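PDB 3DKR: esterase D from Lactobacillus rhamnosus, which probably hydrolyses carboxylic esters, using the serine nucleophile and charge-relay aspartate and histidine of an alpha/beta hydrolase. Local coordinates for residues A[56-60]-A[76-81]; A[12-16]-A[34-39]. One frame throughout, in Å; residues are numbered along the deposited sequence.

Both contacts bring loops at the ends of sheet strands against elements nearby, and neither is fully buried. Interaction 1 sets the loop after strand 51-54 against helix 74-89; its touching residues are buried or partly exposed, and a carboxylate and an indole N-H grip the loop backbone. Interaction 2 lies nearer the surface, where the N-terminal segment 12-16 leans on the ST turn and short 3-10 segment that lead into helix 39-47, and it relies on proline and phenylalanine packing instead of polar bonds. The two meet at Leu56, whose CD1 packs 3.6 Å from Pro35 CD, while Val54, on the strand before 56-60, touches Phe16, Pro35 and Met38 of interaction 2.

Interaction 1 (A[56-60]-A[76-81]); sequences LFSGH and IWWAES
A type II beta turn, whose end residues Phe57 and His60 form an aromatic cluster with Trp77, is clamped here against helix 74-89. Glu80, extended beyond CG (chi2 170°), carries its carboxylate out to Ser58: OE1 takes Ser58 N on its syn lone pair at 2.8 Å, nearly straight at 163°, and OE2 takes Ser58 OG at 2.5 Å. Serine's hydroxyl, on a one-carbon arm, reaches one oxygen while the residue's own N-H reaches the other. A second bond from the helix comes from the indole of Trp77: NE1 meets Ser58 O at 2.9 Å, on a lone pair in the carbonyl plane. His60 ND1 donates to that same Ser58 O from above the plane, at 3.3 Å; NE2 accepts from Thr32 N, so both ring nitrogens are used. His60 also turns its edge to the six-membered face of Trp77, an offset edge-to-face pair with planes at 72°. Phe57 CB lies 3.6 Å from Trp77 CD1, and Trp77 CB makes an off-centre CH-pi contact with the phenyl face. Gly59 has positive phi, where a CB would collide with Ser58 O. Trp77 packs on Leu102 of helix 101-113 and Ile169 of helix 155-178, and Phe57 on Leu28 of strand 23-28.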
loop_
_atom_site.group_PDB
_atom_site.type_symbol
_atom_site.label_atom_id
_atom_site.label_comp_id
_atom_site.label_asym_id
_atom_site.label_seq_id
_atom_site.Cartn_x
_atom_site.Cartn_y
_atom_site.Cartn_z
ATOM N N LEU A 56 4.113 -8.970 -5.240
ATOM C CA LEU A 56 5.227 -8.845 -4.314
ATOM C C LEU A 56 6.206 -7.801 -4.848
ATOM O O LEU A 56 6.662 -7.905 -5.986
ATOM C CB LEU A 56 5.950 -10.183 -4.200
ATOM C CG LEU A 56 7.247 -10.215 -3.409
ATOM C CD1 LEU A 56 7.048 -9.854 -1.953
ATOM C CD2 LEU A 56 7.919 -11.607 -3.567
ATOM N N PHE A 57 6.558 -6.819 -4.023
ATOM C CA PHE A 57 7.494 -5.795 -4.454
ATOM C C PHE A 57 8.923 -6.321 -4.428
ATOM O O PHE A 57 9.297 -7.058 -3.516
ATOM C CB PHE A 57 7.378 -4.538 -3.592
ATOM C CG PHE A 57 6.160 -3.683 -3.901
ATOM C CD1 PHE A 57 5.792 -3.388 -5.207
ATOM C CD2 PHE A 57 5.398 -3.142 -2.867
ATOM C CE1 PHE A 57 4.680 -2.580 -5.479
ATOM C CE2 PHE A 57 4.282 -2.333 -3.147
ATOM C CZ PHE A 57 3.939 -2.056 -4.444
ATOM N N SER A 58 9.713 -5.932 -5.425
ATOM C CA SER A 58 11.114 -6.363 -5.486
ATOM C C SER A 58 11.814 -6.109 -4.164
ATOM O O SER A 58 11.637 -5.061 -3.525
ATOM C CB SER A 58 11.870 -5.666 -6.610
ATOM O OG SER A 58 11.587 -6.280 -7.853
ATOM N N GLY A 59 12.643 -7.077 -3.776
ATOM C CA GLY A 59 13.481 -6.947 -2.590
ATOM C C GLY A 59 12.783 -7.382 -1.325
ATOM O O GLY A 59 13.430 -7.604 -0.312
ATOM N N HIS A 60 11.452 -7.459 -1.359
ATOM C CA HIS A 60 10.672 -7.870 -0.199
ATOM C C HIS A 60 10.449 -9.378 -0.193
ATOM O O HIS A 60 10.650 -10.062 -1.200
ATOM C CB HIS A 60 9.309 -7.145 -0.192
ATOM C CG HIS A 60 9.403 -5.678 0.118
ATOM N ND1 HIS A 60 9.948 -4.761 -0.756
ATOM C CD2 HIS A 60 9.008 -4.976 1.205
ATOM C CE1 HIS A 60 9.893 -3.552 -0.209
ATOM N NE2 HIS A 60 9.324 -3.653 0.979
ATOM N N ILE A 76 11.325 0.662 -9.563
ATOM C CA ILE A 76 10.974 -0.761 -9.776
ATOM C C ILE A 76 9.562 -1.039 -9.258
ATOM O O ILE A 76 8.741 -1.671 -9.941
ATOM C CB ILE A 76 11.999 -1.707 -9.100
ATOM C CG1 ILE A 76 13.356 -1.585 -9.794
ATOM C CG2 ILE A 76 11.506 -3.144 -9.112
ATOM C CD1 ILE A 76 14.507 -2.272 -9.072
ATOM N N TRP A 77 9.279 -0.556 -8.052
ATOM C CA TRP A 77 7.990 -0.828 -7.414
ATOM C C TRP A 77 6.862 -0.151 -8.182
ATOM O O TRP A 77 5.744 -0.686 -8.259
ATOM C CB TRP A 77 7.990 -0.380 -5.949
ATOM C CG TRP A 77 9.076 -1.047 -5.163
ATOM C CD1 TRP A 77 9.569 -2.303 -5.355
ATOM C CD2 TRP A 77 9.771 -0.506 -4.035
ATOM N NE1 TRP A 77 10.547 -2.577 -4.420
ATOM C CE2 TRP A 77 10.698 -1.483 -3.606
ATOM C CE3 TRP A 77 9.723 0.722 -3.359
ATOM C CZ2 TRP A 77 11.561 -1.268 -2.525
ATOM C CZ3 TRP A 77 10.583 0.925 -2.278
ATOM C CH2 TRP A 77 11.482 -0.066 -1.875
ATOM N N TRP A 78 7.141 1.010 -8.758
ATOM C CA TRP A 78 6.147 1.667 -9.615
ATOM C C TRP A 78 5.881 0.839 -10.876
ATOM O O TRP A 78 4.727 0.618 -11.253
ATOM C CB TRP A 78 6.589 3.093 -9.956
ATOM C CG TRP A 78 5.760 3.805 -10.995
ATOM C CD1 TRP A 78 6.229 4.457 -12.088
ATOM C CD2 TRP A 78 4.326 3.952 -11.025
ATOM N NE1 TRP A 78 5.195 5.007 -12.805
ATOM C CE2 TRP A 78 4.013 4.707 -12.181
ATOM C CE3 TRP A 78 3.286 3.522 -10.201
ATOM C CZ2 TRP A 78 2.701 5.043 -12.527
ATOM C CZ3 TRP A 78 1.960 3.860 -10.553
ATOM C CH2 TRP A 78 1.692 4.605 -11.706
ATOM N N ALA A 79 6.929 0.358 -11.534
ATOM C CA ALA A 79 6.725 -0.526 -12.694
ATOM C C ALA A 79 5.908 -1.776 -12.302
ATOM O O ALA A 79 5.047 -2.241 -13.055
ATOM C CB ALA A 79 8.070 -0.960 -13.280
ATOM N N GLU A 80 6.186 -2.322 -11.128
ATOM C CA GLU A 80 5.487 -3.528 -10.668
ATOM C C GLU A 80 4.008 -3.230 -10.399
ATOM O O GLU A 80 3.130 -4.031 -10.727
ATOM C CB GLU A 80 6.186 -4.122 -9.440
ATOM C CG GLU A 80 7.543 -4.721 -9.829
ATOM C CD GLU A 80 8.456 -5.144 -8.671
ATOM O OE1 GLU A 80 8.323 -4.650 -7.533
ATOM O OE2 GLU A 80 9.330 -6.019 -8.916
ATOM N N SER A 81 3.740 -2.070 -9.818
ATOM C CA SER A 81 2.358 -1.659 -9.527
ATOM C C SER A 81 1.590 -1.436 -10.818
ATOM O O SER A 81 0.429 -1.848 -10.949
ATOM C CB SER A 81 2.343 -0.363 -8.717
ATOM O OG SER A 81 3.028 -0.483 -7.478
#

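Interaction 2 (A[12-16]-A[34-39]); sequences KPQPF and SPNDMN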
loop_
_atom_site.group_PDB
_atom_site.type_symbol
_atom_site.label_atom_id
_atom_site.label_comp_id
_atom_site.label_asym_id
_atom_site.label_seq_id
_atom_site.Cartn_x
_atom_site.Cartn_y
_atom_site.Cartn_z
ATOM N N LYS A 12 8.937 -17.882 2.164
ATOM C CA LYS A 12 8.795 -16.734 1.289
ATOM C C LYS A 12 7.319 -16.499 0.974
ATOM O O LYS A 12 6.649 -17.409 0.472
ATOM C CB LYS A 12 9.560 -16.976 -0.017
ATOM C CG LYS A 12 11.069 -17.026 0.171
ATOM N N PRO A 13 6.801 -15.287 1.259
ATOM C CA PRO A 13 5.456 -14.984 0.767
ATOM C C PRO A 13 5.492 -14.924 -0.755
ATOM O O PRO A 13 6.521 -14.557 -1.332
ATOM C CB PRO A 13 5.138 -13.613 1.386
ATOM C CG PRO A 13 6.422 -13.024 1.725
ATOM C CD PRO A 13 7.390 -14.148 1.988
ATOM N N GLN A 14 4.403 -15.338 -1.395
ATOM C CA GLN A 14 4.303 -15.337 -2.840
ATOM C C GLN A 14 3.278 -14.287 -3.251
ATOM O O GLN A 14 2.333 -14.048 -2.513
ATOM C CB GLN A 14 3.770 -16.695 -3.288
ATOM C CG GLN A 14 4.661 -17.868 -2.934
ATOM C CD GLN A 14 5.849 -17.968 -3.852
ATOM O OE1 GLN A 14 5.761 -17.650 -5.039
ATOM N NE2 GLN A 14 6.976 -18.443 -3.312
ATOM N N PRO A 15 3.416 -13.721 -4.452
ATOM C CA PRO A 15 2.273 -12.961 -4.962
ATOM C C PRO A 15 1.113 -13.932 -5.083
ATOM O O PRO A 15 1.343 -15.128 -5.245
ATOM C CB PRO A 15 2.728 -12.509 -6.354
ATOM C CG PRO A 15 3.872 -13.392 -6.695
ATOM C CD PRO A 15 4.505 -13.814 -5.434
ATOM N N PHE A 16 -0.125 -13.445 -4.997
ATOM C CA PHE A 16 -1.275 -14.341 -5.140
ATOM C C PHE A 16 -2.471 -13.669 -5.783
ATOM O O PHE A 16 -2.545 -12.450 -5.831
ATOM C CB PHE A 16 -1.662 -15.008 -3.816
ATOM C CG PHE A 16 -2.233 -14.078 -2.767
ATOM C CD1 PHE A 16 -1.402 -13.381 -1.884
ATOM C CD2 PHE A 16 -3.607 -13.950 -2.607
ATOM C CE1 PHE A 16 -1.927 -12.551 -0.913
ATOM C CE2 PHE A 16 -4.125 -13.129 -1.641
ATOM C CZ PHE A 16 -3.282 -12.434 -0.781
ATOM N N SER A 34 4.736 -7.409 2.680
ATOM C CA SER A 34 4.667 -8.467 1.682
ATOM C C SER A 34 3.198 -8.716 1.391
ATOM O O SER A 34 2.320 -8.057 2.018
ATOM C CB SER A 34 5.296 -9.758 2.213
ATOM O OG SER A 34 4.406 -10.436 3.087
ATOM N N PRO A 35 2.908 -9.622 0.444
ATOM C CA PRO A 35 1.492 -9.971 0.253
ATOM C C PRO A 35 0.757 -10.384 1.546
ATOM O O PRO A 35 -0.453 -10.217 1.625
ATOM C CB PRO A 35 1.554 -11.095 -0.782
ATOM C CG PRO A 35 2.776 -10.713 -1.634
ATOM C CD PRO A 35 3.769 -10.235 -0.589
ATOM N N ASN A 36 1.470 -10.882 2.561
ATOM C CA ASN A 36 0.801 -11.237 3.821
ATOM C C ASN A 36 0.031 -10.083 4.460
ATOM O O ASN A 36 -0.962 -10.305 5.170
ATOM C CB ASN A 36 1.795 -11.786 4.837
ATOM C CG ASN A 36 2.372 -13.135 4.433
ATOM O OD1 ASN A 36 3.559 -13.413 4.675
ATOM N ND2 ASN A 36 1.544 -13.980 3.846
ATOM N N ASP A 37 0.483 -8.850 4.196
ATOM C CA ASP A 37 -0.176 -7.641 4.691
ATOM C C ASP A 37 -1.648 -7.612 4.261
ATOM O O ASP A 37 -2.475 -6.988 4.910
ATOM C CB ASP A 37 0.478 -6.377 4.110
ATOM C CG ASP A 37 1.929 -6.169 4.538
ATOM O OD1 ASP A 37 2.390 -6.777 5.527
ATOM O OD2 ASP A 37 2.597 -5.372 3.847
ATOM N N MET A 38 -1.949 -8.297 3.160
ATOM C CA MET A 38 -3.257 -8.201 2.524
ATOM C C MET A 38 -4.080 -9.493 2.603
ATOM O O MET A 38 -5.153 -9.572 1.999
ATOM C CB MET A 38 -3.087 -7.795 1.050
ATOM C CG MET A 38 -2.473 -6.411 0.837
ATOM S SD MET A 38 -3.544 -5.135 1.506
ATOM C CE MET A 38 -2.671 -3.654 0.980
ATOM N N ASN A 39 -3.608 -10.510 3.332
ATOM C CA ASN A 39 -4.344 -11.785 3.389
ATOM C C ASN A 39 -5.791 -11.617 3.848
ATOM O O ASN A 39 -6.716 -12.115 3.203
ATOM C CB ASN A 39 -3.662 -12.781 4.338
ATOM C CG ASN A 39 -2.322 -13.247 3.839
ATOM O OD1 ASN A 39 -1.950 -13.016 2.682
ATOM N ND2 ASN A 39 -1.563 -13.931 4.724
#
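The side chains of Phe16 and Pro35 run alongside each other, pointing opposite ways, and the ring of Phe16 brings its edge to the 3-10 segment: CE1 lies 3.8 Å from Pro35 CB, with Pro35 O near the ring plane. With chi1 at 68°, Phe16 CG stands between its own backbone N and carbonyl carbon, which carries the phenyl up beside the pyrrolidine. Pro35 also sets CG 3.5 Å from Gln14 O, a ring carbon against a backbone carbonyl. Further along, Pro13 turns its ring toward Ser34, and its CG comes within 3.5 Å of Ser34 CB, a tight fit; Pro13 CB approaches Pro35 CD at 4.1 Å. Proline suits both sides, since it has no backbone N-H to satisfy and its compact ring packs closely. Segment 34-39 has its own fastening: Ser34 OG accepts from Asn36 N at 3.0 Å, an ST turn, and Asp37 OD2 receives Ser34 N as well as Ala30 N. Backbone bonds from Phe16 to Val54 pair edge strand 16-18 with strand 51-54. The chemistry across the contact is thus mainly van der Waals and hydrophobic: hydrogen bonds shape 34-39 from within, and the 12-16 segment packs on it through ring carbons, some of them against backbone oxygens.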